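Local coordinates for protein Abbfa_003403 (Acinetobacter baumannii, PDB 4ZXH) that probably activates an amino acid, carries it as a phosphopantetheine thioester, condenses it with an acyl partner and releases the product, as a four-domain nonribosomal peptide synthetase, at residues Q30-T35 against S1027-A1032; Y219-V224 against D347-P352; Q226-S231 against N422-S427; D907-A912 against V937-I942. All blocks are in the same frame, centred on the assembly; numbering follows the deposited sequence.

Interaction 1 (Q30-T35 against S1027-A1032); sequences QRLEPT and SVALLA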
loop_
_atom_site.group_PDB
_atom_site.type_symbol
_atom_site.label_atom_id
_atom_site.label_comp_id
_atom_site.label_asym_id
_atom_site.label_seq_id
_atom_site.Cartn_x
_atom_site.Cartn_y
_atom_site.Cartn_z
ATOM N N GLN A 30 12.588 10.441 -11.808
ATOM C CA GLN A 30 12.121 10.571 -13.191
ATOM C C GLN A 30 12.233 9.277 -14.002
ATOM O O GLN A 30 11.377 9.024 -14.852
ATOM C CB GLN A 30 12.867 11.684 -13.924
ATOM C CG GLN A 30 12.128 12.188 -15.164
ATOM C CD GLN A 30 10.793 12.829 -14.806
ATOM O OE1 GLN A 30 10.746 13.805 -14.075
ATOM N NE2 GLN A 30 9.708 12.281 -15.324
ATOM N N ARG A 31 13.274 8.472 -13.772
ATOM C CA ARG A 31 13.332 7.134 -14.395
ATOM C C ARG A 31 12.269 6.224 -13.805
ATOM O O ARG A 31 11.653 5.428 -14.505
ATOM C CB ARG A 31 14.709 6.471 -14.230
ATOM C CG ARG A 31 15.710 6.913 -15.257
ATOM C CD ARG A 31 15.226 6.599 -16.662
ATOM N NE ARG A 31 15.815 5.366 -17.164
ATOM C CZ ARG A 31 16.948 5.325 -17.857
ATOM N NH1 ARG A 31 17.577 6.455 -18.123
ATOM N NH2 ARG A 31 17.450 4.172 -18.283
ATOM N N LEU A 32 12.073 6.338 -12.504
ATOM C CA LEU A 32 11.160 5.463 -11.801
ATOM C C LEU A 32 9.730 5.661 -12.301
ATOM O O LEU A 32 8.998 4.700 -12.514
ATOM C CB LEU A 32 11.252 5.723 -10.311
ATOM C CG LEU A 32 10.658 4.673 -9.402
ATOM C CD1 LEU A 32 11.391 3.349 -9.613
ATOM C CD2 LEU A 32 10.795 5.167 -7.980
ATOM N N GLU A 33 9.340 6.912 -12.513
ATOM C CA GLU A 33 8.008 7.198 -13.036
ATOM C C GLU A 33 8.112 8.169 -14.217
ATOM O O GLU A 33 8.116 9.376 -14.024
ATOM C CB GLU A 33 7.113 7.760 -11.919
ATOM C CG GLU A 33 5.718 8.100 -12.362
ATOM C CD GLU A 33 5.139 7.046 -13.281
ATOM O OE1 GLU A 33 4.900 5.901 -12.820
ATOM O OE2 GLU A 33 4.969 7.359 -14.482
ATOM N N PRO A 34 8.226 7.641 -15.448
ATOM C CA PRO A 34 8.558 8.517 -16.578
ATOM C C PRO A 34 7.527 9.590 -16.900
ATOM O O PRO A 34 7.933 10.599 -17.462
ATOM C CB PRO A 34 8.699 7.534 -17.735
ATOM C CG PRO A 34 9.173 6.291 -17.086
ATOM C CD PRO A 34 8.385 6.222 -15.807
ATOM N N THR A 35 6.259 9.416 -16.526
ATOM C CA THR A 35 5.250 10.461 -16.758
ATOM C C THR A 35 5.266 11.558 -15.687
ATOM O O THR A 35 4.427 12.452 -15.683
ATOM C CB THR A 35 3.820 9.895 -16.809
ATOM O OG1 THR A 35 3.323 9.743 -15.474
ATOM C CG2 THR A 35 3.784 8.581 -17.540
ATOM N N SER A 1027 12.983 -1.862 -16.359
ATOM C CA SER A 1027 12.980 -0.552 -15.728
ATOM C C SER A 1027 13.334 -0.676 -14.256
ATOM O O SER A 1027 13.216 -1.756 -13.692
ATOM C CB SER A 1027 11.622 0.126 -15.899
ATOM O OG SER A 1027 10.554 -0.785 -15.712
ATOM N N VAL A 1028 13.778 0.421 -13.640
ATOM C CA VAL A 1028 13.980 0.417 -12.198
ATOM C C VAL A 1028 12.614 0.262 -11.535
ATOM O O VAL A 1028 12.504 -0.241 -10.405
ATOM C CB VAL A 1028 14.705 1.689 -11.702
ATOM C CG1 VAL A 1028 16.183 1.628 -12.048
ATOM C CG2 VAL A 1028 14.107 2.912 -12.321
ATOM N N ALA A 1029 11.566 0.645 -12.263
ATOM C CA ALA A 1029 10.211 0.474 -11.765
ATOM C C ALA A 1029 9.887 -1.007 -11.603
ATOM O O ALA A 1029 9.291 -1.408 -10.598
ATOM C CB ALA A 1029 9.204 1.147 -12.678
ATOM N N LEU A 1030 10.283 -1.814 -12.589
ATOM C CA LEU A 1030 10.099 -3.266 -12.518
ATOM C C LEU A 1030 10.893 -3.868 -11.370
ATOM O O LEU A 1030 10.411 -4.771 -10.685
ATOM C CB LEU A 1030 10.497 -3.939 -13.831
ATOM C CG LEU A 1030 9.395 -3.810 -14.881
ATOM C CD1 LEU A 1030 9.832 -4.256 -16.285
ATOM C CD2 LEU A 1030 8.196 -4.603 -14.406
ATOM N N LEU A 1031 12.099 -3.361 -11.137
ATOM C CA LEU A 1031 12.903 -3.883 -10.033
ATOM C C LEU A 1031 12.336 -3.481 -8.673
ATOM O O LEU A 1031 12.424 -4.222 -7.697
ATOM C CB LEU A 1031 14.351 -3.413 -10.143
ATOM C CG LEU A 1031 15.234 -3.800 -8.962
ATOM C CD1 LEU A 1031 15.302 -5.292 -8.838
ATOM C CD2 LEU A 1031 16.617 -3.223 -9.148
ATOM N N ALA A 1032 11.754 -2.295 -8.601
ATOM C CA ALA A 1032 11.220 -1.812 -7.331
ATOM C C ALA A 1032 10.045 -2.612 -6.882
ATOM O O ALA A 1032 9.745 -2.747 -5.696
ATOM C CB ALA A 1032 10.841 -0.377 -7.452
#
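L32 carries this contact. With CG anti to the backbone N (chi1 -164°) and chi2 at 61°, the CD1 methyl reaches the first turn of helix 1028-1033. CD1 of L32 lies 3.9 Å from CG2 of V1028. The same methyl rests 3.8 Å from the CA of A1029, over the helix backbone, and reaches 4.3 Å from the CB of A1032. One branch of a single leucine therefore spans V1028, A1029 and A1032, which lie on one side of the helix. The two alanines are short, so the leucine can come close to the main chain. A1029 answers with its own methyl, whose CB sits 3.6 Å from O of L32. No hydrogen bond joins the segments. V1028 CG2 also touches R31, meeting its CB at 4.1 Å. The interface is between domains: helix 21-32 belongs to the condensation domain and helix 1028-1033 to the carrier protein, the domain that bears the phosphopantetheine. The side chain of L32 lies about 6 Å from that cofactor. Further out, each helix end has its own support. S1027 is the N-cap of the carrier helix, and its OG accepts from N of L1030 at 3.3 Å. V1028 also packs on V1012 of helix 1008-1022. R31 is bent at chi2 and chi3 and touches K1019 of the same helix. On the condensation side the chain leaves helical geometry at E33. OE2 of E33 accepts from both N and OG1 of T35. Q30 OE1 is hydrogen-bonded to H146 NE2.

Interaction 2 (Y219-V224 against D347-P352); sequences YPRPAV and DGSINP. With PNS (4'-phosphopantetheine), chain B.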
loop_
_atom_site.group_PDB
_atom_site.type_symbol
_atom_site.label_atom_id
_atom_site.label_comp_id
_atom_site.label_asym_id
_atom_site.label_seq_id
_atom_site.Cartn_x
_atom_site.Cartn_y
_atom_site.Cartn_z
ATOM N N TYR A 219 -8.763 9.499 0.395
ATOM C CA TYR A 219 -8.785 8.385 -0.539
ATOM C C TYR A 219 -7.728 7.379 -0.126
ATOM O O TYR A 219 -6.769 7.740 0.549
ATOM C CB TYR A 219 -8.541 8.879 -1.970
ATOM C CG TYR A 219 -9.346 10.110 -2.311
ATOM C CD1 TYR A 219 -10.737 10.054 -2.369
ATOM C CD2 TYR A 219 -8.725 11.332 -2.567
ATOM C CE1 TYR A 219 -11.492 11.185 -2.667
ATOM C CE2 TYR A 219 -9.481 12.467 -2.865
ATOM C CZ TYR A 219 -10.865 12.380 -2.910
ATOM O OH TYR A 219 -11.636 13.489 -3.198
ATOM N N PRO A 220 -7.900 6.109 -0.515
ATOM C CA PRO A 220 -6.865 5.106 -0.236
ATOM C C PRO A 220 -5.575 5.348 -1.032
ATOM O O PRO A 220 -5.608 5.642 -2.235
ATOM C CB PRO A 220 -7.533 3.792 -0.658
ATOM C CG PRO A 220 -8.584 4.195 -1.637
ATOM C CD PRO A 220 -9.088 5.515 -1.149
ATOM N N ARG A 221 -4.442 5.226 -0.357
ATOM C CA ARG A 221 -3.156 5.464 -0.991
ATOM C C ARG A 221 -2.867 4.425 -2.090
ATOM O O ARG A 221 -2.937 3.212 -1.853
ATOM C CB ARG A 221 -2.045 5.457 0.064
ATOM C CG ARG A 221 -0.734 5.973 -0.449
ATOM C CD ARG A 221 0.390 5.716 0.536
ATOM N NE ARG A 221 0.170 6.427 1.785
ATOM C CZ ARG A 221 0.536 7.686 1.992
ATOM N NH1 ARG A 221 0.287 8.251 3.161
ATOM N NH2 ARG A 221 1.139 8.377 1.029
ATOM N N PRO A 222 -2.550 4.895 -3.305
ATOM C CA PRO A 222 -2.204 4.005 -4.426
ATOM C C PRO A 222 -0.932 3.218 -4.166
ATOM O O PRO A 222 -0.039 3.705 -3.466
ATOM C CB PRO A 222 -2.006 4.964 -5.604
ATOM C CG PRO A 222 -2.748 6.200 -5.208
ATOM C CD PRO A 222 -2.611 6.304 -3.715
ATOM N N ALA A 223 -0.842 2.020 -4.735
ATOM C CA ALA A 223 0.316 1.169 -4.496
ATOM C C ALA A 223 1.597 1.815 -5.026
ATOM O O ALA A 223 2.654 1.718 -4.397
ATOM C CB ALA A 223 0.100 -0.198 -5.116
ATOM N N VAL A 224 1.509 2.481 -6.174
ATOM C CA VAL A 224 2.675 3.184 -6.714
ATOM C C VAL A 224 2.376 4.671 -6.979
ATOM O O VAL A 224 1.443 5.023 -7.690
ATOM C CB VAL A 224 3.201 2.500 -8.009
ATOM C CG1 VAL A 224 4.400 3.215 -8.525
ATOM C CG2 VAL A 224 3.577 1.070 -7.728
ATOM N N ASP A 347 9.242 1.459 -0.456
ATOM C CA ASP A 347 7.800 1.397 -0.582
ATOM C C ASP A 347 7.406 2.399 -1.683
ATOM O O ASP A 347 7.538 3.604 -1.521
ATOM C CB ASP A 347 7.170 1.711 0.789
ATOM C CG ASP A 347 5.644 1.651 0.800
ATOM O OD1 ASP A 347 4.997 1.903 -0.240
ATOM O OD2 ASP A 347 5.089 1.390 1.895
ATOM N N GLY A 348 6.932 1.886 -2.810
ATOM C CA GLY A 348 6.656 2.686 -3.992
ATOM C C GLY A 348 5.477 3.636 -3.885
ATOM O O GLY A 348 5.139 4.343 -4.841
ATOM N N SER A 349 4.862 3.671 -2.711
ATOM C CA SER A 349 3.683 4.486 -2.490
ATOM C C SER A 349 4.018 5.809 -1.817
ATOM O O SER A 349 3.177 6.706 -1.759
ATOM C CB SER A 349 2.698 3.729 -1.617
ATOM O OG SER A 349 3.241 3.618 -0.319
ATOM N N ILE A 350 5.220 5.890 -1.248
ATOM C CA ILE A 350 5.633 7.058 -0.486
ATOM C C ILE A 350 7.058 7.442 -0.806
ATOM O O ILE A 350 7.876 6.608 -1.181
ATOM C CB ILE A 350 5.547 6.834 1.049
ATOM C CG1 ILE A 350 6.464 5.675 1.480
ATOM C CG2 ILE A 350 4.113 6.597 1.477
ATOM C CD1 ILE A 350 6.539 5.452 2.975
ATOM N N ASN A 351 7.362 8.719 -0.649
ATOM C CA ASN A 351 8.753 9.119 -0.643
ATOM C C ASN A 351 9.396 8.659 0.674
ATOM O O ASN A 351 8.809 8.821 1.740
ATOM C CB ASN A 351 8.879 10.627 -0.826
ATOM C CG ASN A 351 10.311 11.079 -0.813
ATOM O OD1 ASN A 351 11.022 10.954 -1.813
ATOM N ND2 ASN A 351 10.758 11.591 0.327
ATOM N N PRO A 352 10.586 8.046 0.598
ATOM C CA PRO A 352 11.302 7.513 1.767
ATOM C C PRO A 352 11.493 8.537 2.883
ATOM O O PRO A 352 11.751 9.694 2.554
ATOM C CB PRO A 352 12.658 7.108 1.188
ATOM C CG PRO A 352 12.374 6.803 -0.237
ATOM C CD PRO A 352 11.274 7.740 -0.671
HETATM O O23 PNS B . 15.093 4.431 -2.586
HETATM P P24 PNS B . 16.472 4.858 -3.015
HETATM O O25 PNS B . 17.657 4.296 -2.277
HETATM O O27 PNS B . 16.490 6.461 -2.834
HETATM C C28 PNS B . 15.504 7.271 -3.465
HETATM C C29 PNS B . 15.808 8.730 -3.173
HETATM C C30 PNS B . 17.226 8.969 -3.696
HETATM C C31 PNS B . 15.736 8.970 -1.665
HETATM C C32 PNS B . 14.764 9.618 -3.865
HETATM O O33 PNS B . 13.474 9.041 -3.605
HETATM C C34 PNS B . 14.858 11.049 -3.372
HETATM O O35 PNS B . 15.871 11.730 -3.527
HETATM N N36 PNS B . 13.803 11.576 -2.766
HETATM C C37 PNS B . 13.798 12.938 -2.257
HETATM C C38 PNS B . 12.676 13.692 -2.969
HETATM C C39 PNS B . 13.063 15.131 -3.131
HETATM O O40 PNS B . 14.218 15.444 -3.376
HETATM N N41 PNS B . 12.055 15.979 -2.984
HETATM C C42 PNS B . 12.082 17.418 -3.081
HETATM C C43 PNS B . 10.739 17.790 -2.487
HETATM S S44 PNS B . 11.013 18.231 -0.765
#
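R221 and I350 cross at about a right angle. The CG2 methyl of I350 lies over one face of the R221 guanidinium, 3.3 Å above its plane and offset toward the rim. The arginine reaches this place with CG anti to its backbone N (chi1 -168°) and an extended chain that bends only at chi3. On the same chain, CD of R221 passes 3.6 Å from OG of S349. The O of S349 lies at the guanidinium edge, near its plane. The polar end of R221 is bound elsewhere: NE to Y935 OH, and NH2 in a salt bridge to D402. CB of S349 lies 3.3 Å from O of P222. Both segments are irregular loops of the condensation domain. Y935 lies in the C-terminal domain of the adenylation enzyme, so the loop pair also meets that domain. D347 to I350 forms a type I beta turn, and D347 adds an Asx turn by accepting from N of S349 at OD1 (3.0 Å). The same oxygen takes OG of S349 from above the carboxylate plane. D347 OD2 bonds to H211 NE2 and to Y935 N. No hydrogen bond crosses between the two segments. The nearest equivalent is a CA-H...O contact, from CA of V224 to O of G348 at 3.3 Å. Beyond the turn the chain enters the pantetheine pocket. OD1 of N351 accepts from N36 of the phosphopantetheine at 3.0 Å. P352 places CD 3.9 Å from O33 of the cofactor. R346 NE and the backbone N of S1008 are also hydrogen-bonded to it.

Interaction 3 (Q226-S231 against N422-S427); sequences QHKGSS and NTDLFS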
loop_
_atom_site.group_PDB
_atom_site.type_symbol
_atom_site.label_atom_id
_atom_site.label_comp_id
_atom_site.label_asym_id
_atom_site.label_seq_id
_atom_site.Cartn_x
_atom_site.Cartn_y
_atom_site.Cartn_z
ATOM N N GLN A 226 1.972 8.324 -8.134
ATOM C CA GLN A 226 1.768 8.847 -9.502
ATOM C C GLN A 226 2.140 10.331 -9.715
ATOM O O GLN A 226 2.059 10.847 -10.846
ATOM C CB GLN A 226 0.305 8.661 -9.918
ATOM C CG GLN A 226 -0.105 7.232 -10.170
ATOM C CD GLN A 226 0.714 6.598 -11.270
ATOM O OE1 GLN A 226 0.775 7.113 -12.389
ATOM N NE2 GLN A 226 1.370 5.483 -10.954
ATOM N N HIS A 227 2.536 11.004 -8.636
ATOM C CA HIS A 227 2.974 12.394 -8.675
ATOM C C HIS A 227 1.947 13.314 -9.321
ATOM O O HIS A 227 2.304 14.235 -10.055
ATOM C CB HIS A 227 4.321 12.520 -9.400
ATOM C CG HIS A 227 5.425 11.740 -8.757
ATOM N ND1 HIS A 227 6.087 12.178 -7.630
ATOM C CD2 HIS A 227 5.960 10.537 -9.063
ATOM C CE1 HIS A 227 6.992 11.286 -7.276
ATOM N NE2 HIS A 227 6.936 10.279 -8.129
ATOM N N LYS A 228 0.672 13.055 -9.058
ATOM C CA LYS A 228 -0.376 14.012 -9.406
ATOM C C LYS A 228 -0.596 14.945 -8.218
ATOM O O LYS A 228 -0.811 14.492 -7.096
ATOM C CB LYS A 228 -1.699 13.312 -9.759
ATOM C CG LYS A 228 -1.661 12.330 -10.919
ATOM C CD LYS A 228 -3.091 12.032 -11.373
ATOM C CE LYS A 228 -3.169 10.932 -12.423
ATOM N NZ LYS A 228 -2.877 9.589 -11.837
ATOM N N GLY A 229 -0.553 16.247 -8.442
ATOM C CA GLY A 229 -0.828 17.162 -7.353
ATOM C C GLY A 229 -1.660 18.355 -7.766
ATOM O O GLY A 229 -2.041 18.492 -8.934
ATOM N N SER A 230 -1.935 19.224 -6.801
ATOM C CA SER A 230 -2.604 20.481 -7.072
ATOM C C SER A 230 -2.080 21.517 -6.093
ATOM O O SER A 230 -1.288 21.185 -5.213
ATOM C CB SER A 230 -4.119 20.329 -6.961
ATOM O OG SER A 230 -4.752 21.580 -7.155
ATOM N N SER A 231 -2.516 22.765 -6.238
ATOM C CA SER A 231 -1.944 23.881 -5.470
ATOM C C SER A 231 -3.032 24.789 -4.967
ATOM O O SER A 231 -3.961 25.084 -5.703
ATOM C CB SER A 231 -0.975 24.716 -6.317
ATOM O OG SER A 231 0.048 23.929 -6.905
ATOM N N ASN A 422 -1.192 16.251 -2.757
ATOM C CA ASN A 422 -1.366 15.116 -3.655
ATOM C C ASN A 422 -2.855 14.794 -3.836
ATOM O O ASN A 422 -3.521 14.414 -2.869
ATOM C CB ASN A 422 -0.592 13.933 -3.068
ATOM C CG ASN A 422 -0.599 12.708 -3.948
ATOM O OD1 ASN A 422 -1.597 12.376 -4.599
ATOM N ND2 ASN A 422 0.524 11.998 -3.948
ATOM N N THR A 423 -3.375 14.930 -5.056
ATOM C CA THR A 423 -4.815 14.764 -5.306
ATOM C C THR A 423 -5.317 13.307 -5.341
ATOM O O THR A 423 -6.497 13.056 -5.603
ATOM C CB THR A 423 -5.238 15.420 -6.634
ATOM O OG1 THR A 423 -4.488 14.855 -7.717
ATOM C CG2 THR A 423 -5.004 16.883 -6.585
ATOM N N ASP A 424 -4.436 12.350 -5.092
ATOM C CA ASP A 424 -4.880 10.965 -4.938
ATOM C C ASP A 424 -5.113 10.651 -3.459
ATOM O O ASP A 424 -5.692 9.628 -3.111
ATOM C CB ASP A 424 -3.868 9.981 -5.538
ATOM C CG ASP A 424 -3.919 9.934 -7.065
ATOM O OD1 ASP A 424 -4.855 10.500 -7.671
ATOM O OD2 ASP A 424 -3.020 9.306 -7.666
ATOM N N LEU A 425 -4.675 11.555 -2.594
ATOM C CA LEU A 425 -4.830 11.384 -1.162
ATOM C C LEU A 425 -5.836 12.370 -0.563
ATOM O O LEU A 425 -6.615 12.016 0.327
ATOM C CB LEU A 425 -3.479 11.541 -0.478
ATOM C CG LEU A 425 -2.384 10.698 -1.123
ATOM C CD1 LEU A 425 -1.109 10.778 -0.304
ATOM C CD2 LEU A 425 -2.839 9.262 -1.289
ATOM N N PHE A 426 -5.819 13.605 -1.058
ATOM C CA PHE A 426 -6.634 14.662 -0.476
ATOM C C PHE A 426 -7.598 15.312 -1.463
ATOM O O PHE A 426 -7.311 15.444 -2.660
ATOM C CB PHE A 426 -5.725 15.720 0.129
ATOM C CG PHE A 426 -4.845 15.192 1.214
ATOM C CD1 PHE A 426 -5.393 14.769 2.418
ATOM C CD2 PHE A 426 -3.478 15.097 1.033
ATOM C CE1 PHE A 426 -4.585 14.262 3.438
ATOM C CE2 PHE A 426 -2.657 14.602 2.044
ATOM C CZ PHE A 426 -3.213 14.188 3.247
ATOM N N SER A 427 -8.753 15.711 -0.948
ATOM C CA SER A 427 -9.736 16.435 -1.742
ATOM C C SER A 427 -9.408 17.931 -1.731
ATOM O O SER A 427 -8.614 18.390 -0.905
ATOM C CB SER A 427 -11.140 16.189 -1.196
ATOM O OG SER A 427 -11.304 16.814 0.075
#
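Residues 226-231, which lead into strand 229-235, pass residues 422-427 at the end of strand 414-422. The two strands are neighbours in a mixed four-stranded sheet of the condensation domain. G229 and N422 are the nearest residues, with CA atoms 4.3 Å apart. One weak hydrogen bond joins the segments, from N of T423 to O of K228 at 3.3 Å. At N422 the chain folds back in an Asx turn. OD1 of N422 accepts from N of D424 at 2.9 Å, in the carbonyl plane, while its backbone O takes N of both L425 and F426. CG anti to the backbone N (chi1 -176°) lets OD1 reach N of D424. CB of T423 points toward the other segment, and its two branches divide. CG2 lies 3.6 Å from CB of S230, and OG1 sits 3.8 Å from CB of K228. The K228 chain is extended until it bends at chi4 (72°). It crosses D424 obliquely, and NZ of K228 comes 4.2 Å from OD2 of D424, too far for a salt bridge. K228 and D424 thus likely attract only loosely, while the bonds of N422 shape the turn.

Interaction 4 (D907-A912 against V937-I942); sequences DQKLVA and VPSAFI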
loop_
_atom_site.group_PDB
_atom_site.type_symbol
_atom_site.label_atom_id
_atom_site.label_comp_id
_atom_site.label_asym_id
_atom_site.label_seq_id
_atom_site.Cartn_x
_atom_site.Cartn_y
_atom_site.Cartn_z
ATOM N N ASP A 907 6.162 -5.693 19.136
ATOM C CA ASP A 907 6.071 -5.564 17.687
ATOM C C ASP A 907 4.709 -6.025 17.141
ATOM O O ASP A 907 4.124 -6.994 17.632
ATOM C CB ASP A 907 7.223 -6.324 17.017
ATOM C CG ASP A 907 7.209 -6.192 15.495
ATOM O OD1 ASP A 907 7.337 -5.056 14.968
ATOM O OD2 ASP A 907 7.102 -7.239 14.825
ATOM N N GLN A 908 4.214 -5.301 16.134
ATOM C CA GLN A 908 2.877 -5.526 15.587
ATOM C C GLN A 908 2.950 -5.941 14.118
ATOM O O GLN A 908 3.802 -5.464 13.364
ATOM C CB GLN A 908 2.008 -4.270 15.729
ATOM C CG GLN A 908 1.990 -3.666 17.123
ATOM C CD GLN A 908 3.247 -2.848 17.435
ATOM O OE1 GLN A 908 3.958 -2.393 16.526
ATOM N NE2 GLN A 908 3.543 -2.686 18.726
ATOM N N LYS A 909 2.057 -6.843 13.721
ATOM C CA LYS A 909 2.007 -7.331 12.351
ATOM C C LYS A 909 0.566 -7.551 11.907
ATOM O O LYS A 909 -0.322 -7.806 12.726
ATOM C CB LYS A 909 2.791 -8.633 12.208
ATOM C CG LYS A 909 4.309 -8.522 12.226
ATOM C CD LYS A 909 4.899 -9.944 12.163
ATOM C CE LYS A 909 6.425 -9.998 12.093
ATOM N NZ LYS A 909 6.974 -9.465 10.811
ATOM N N LEU A 910 0.352 -7.450 10.600
ATOM C CA LEU A 910 -0.942 -7.666 9.962
ATOM C C LEU A 910 -1.181 -9.120 9.605
ATOM O O LEU A 910 -0.275 -9.776 9.093
ATOM C CB LEU A 910 -1.032 -6.829 8.694
ATOM C CG LEU A 910 -1.121 -5.340 8.948
ATOM C CD1 LEU A 910 -0.986 -4.605 7.626
ATOM C CD2 LEU A 910 -2.443 -5.074 9.572
ATOM N N VAL A 911 -2.406 -9.598 9.851
ATOM C CA VAL A 911 -2.866 -10.960 9.508
ATOM C C VAL A 911 -4.079 -10.906 8.604
ATOM O O VAL A 911 -5.038 -10.176 8.885
ATOM C CB VAL A 911 -3.290 -11.761 10.750
ATOM C CG1 VAL A 911 -3.449 -13.242 10.421
ATOM C CG2 VAL A 911 -2.300 -11.563 11.849
ATOM N N ALA A 912 -4.077 -11.692 7.542
ATOM C CA ALA A 912 -5.250 -11.740 6.680
ATOM C C ALA A 912 -5.913 -13.100 6.735
ATOM O O ALA A 912 -5.290 -14.112 6.398
ATOM C CB ALA A 912 -4.874 -11.399 5.245
ATOM N N VAL A 937 0.725 -4.537 3.317
ATOM C CA VAL A 937 0.747 -5.934 2.897
ATOM C C VAL A 937 0.942 -6.870 4.078
ATOM O O VAL A 937 1.979 -6.806 4.741
ATOM C CB VAL A 937 1.863 -6.211 1.896
ATOM C CG1 VAL A 937 1.917 -7.716 1.587
ATOM C CG2 VAL A 937 1.662 -5.386 0.646
ATOM N N PRO A 938 -0.050 -7.743 4.342
ATOM C CA PRO A 938 -0.053 -8.627 5.517
ATOM C C PRO A 938 1.166 -9.524 5.591
ATOM O O PRO A 938 1.699 -9.933 4.561
ATOM C CB PRO A 938 -1.326 -9.456 5.328
ATOM C CG PRO A 938 -2.226 -8.557 4.581
ATOM C CD PRO A 938 -1.321 -7.828 3.608
ATOM N N SER A 939 1.599 -9.814 6.812
ATOM C CA SER A 939 2.723 -10.715 7.042
ATOM C C SER A 939 2.272 -12.179 7.136
ATOM O O SER A 939 3.114 -13.066 7.144
ATOM C CB SER A 939 3.464 -10.338 8.320
ATOM O OG SER A 939 3.619 -8.938 8.420
ATOM N N ALA A 940 0.958 -12.422 7.212
ATOM C CA ALA A 940 0.428 -13.786 7.333
ATOM C C ALA A 940 -0.962 -13.947 6.706
ATOM O O ALA A 940 -1.795 -13.047 6.756
ATOM C CB ALA A 940 0.398 -14.210 8.787
ATOM N N PHE A 941 -1.180 -15.107 6.100
ATOM C CA PHE A 941 -2.426 -15.431 5.410
ATOM C C PHE A 941 -2.922 -16.761 5.929
ATOM O O PHE A 941 -2.179 -17.731 5.965
ATOM C CB PHE A 941 -2.218 -15.494 3.897
ATOM C CG PHE A 941 -1.847 -14.171 3.284
ATOM C CD1 PHE A 941 -2.806 -13.393 2.643
ATOM C CD2 PHE A 941 -0.535 -13.698 3.356
ATOM C CE1 PHE A 941 -2.462 -12.161 2.075
ATOM C CE2 PHE A 941 -0.184 -12.463 2.800
ATOM C CZ PHE A 941 -1.149 -11.692 2.156
ATOM N N ILE A 942 -4.172 -16.794 6.356
ATOM C CA ILE A 942 -4.763 -17.993 6.913
ATOM C C ILE A 942 -6.082 -18.262 6.196
ATOM O O ILE A 942 -6.928 -17.367 6.103
ATOM C CB ILE A 942 -5.001 -17.837 8.431
ATOM C CG1 ILE A 942 -3.686 -17.592 9.154
ATOM C CG2 ILE A 942 -5.679 -19.060 9.020
ATOM C CD1 ILE A 942 -3.892 -17.215 10.599
#
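K909 leans over S939. Its CB lies 3.9 Å from OG of S939, and CG keeps the same distance. CD follows at 4.1 Å from both OG and CB of S939. CE continues the extended chain, which then bends at chi4 (-68°) and brings NZ back to 4.2 Å from OG. The serine hydroxyl is thus flanked by the length of the lysine, without a hydrogen bond. Next to this pair the backbones join. O of L910 accepts from N of S939 at 3.0 Å, with the donor above the carbonyl plane. N of A912 gives a nearly straight bond (171°) to O of A940, and O of A912 takes N of I942 at 2.9 Å. The strands run parallel, 23° apart, with 907-916 in the middle and 940-943 at the edge of a three-stranded sheet. They form a beta-alpha-beta unit through helix 921-931, in the adenylation C-terminal subdomain. On the helix side, CB of A912 touches CG of P938 and CD1 of F941. F941 and P938 also pack on L928. On the other face, CG1 of V911 meets CD1 of I942 at 4.0 Å, and V911 and A940 touch F965.

In the fold
Interactions 2 and 3 lie in the condensation domain, and interaction 1 joins it to the carrier domain, which sends in its phosphopantetheine. Interaction 2 includes N351, which hydrogen-bonds the cofactor; the centres of interactions 1 and 2 are 14 Å apart. Interaction 3 lies farther off, the side chain of N422 about 12 Å from the cofactor. It touches interaction 2 through Y219, whose CB is 3.2 Å from O of D424, and through R221 and L425. E33 of interaction 1 packs on Q226 and H227 of interaction 3. Interaction 4 stands apart in the adenylation C-terminal subdomain, its nearest atoms about 7 Å from interaction 2. The chain just before V937 touches interaction 2, with A934 N making a weak hydrogen bond to D347 OD1.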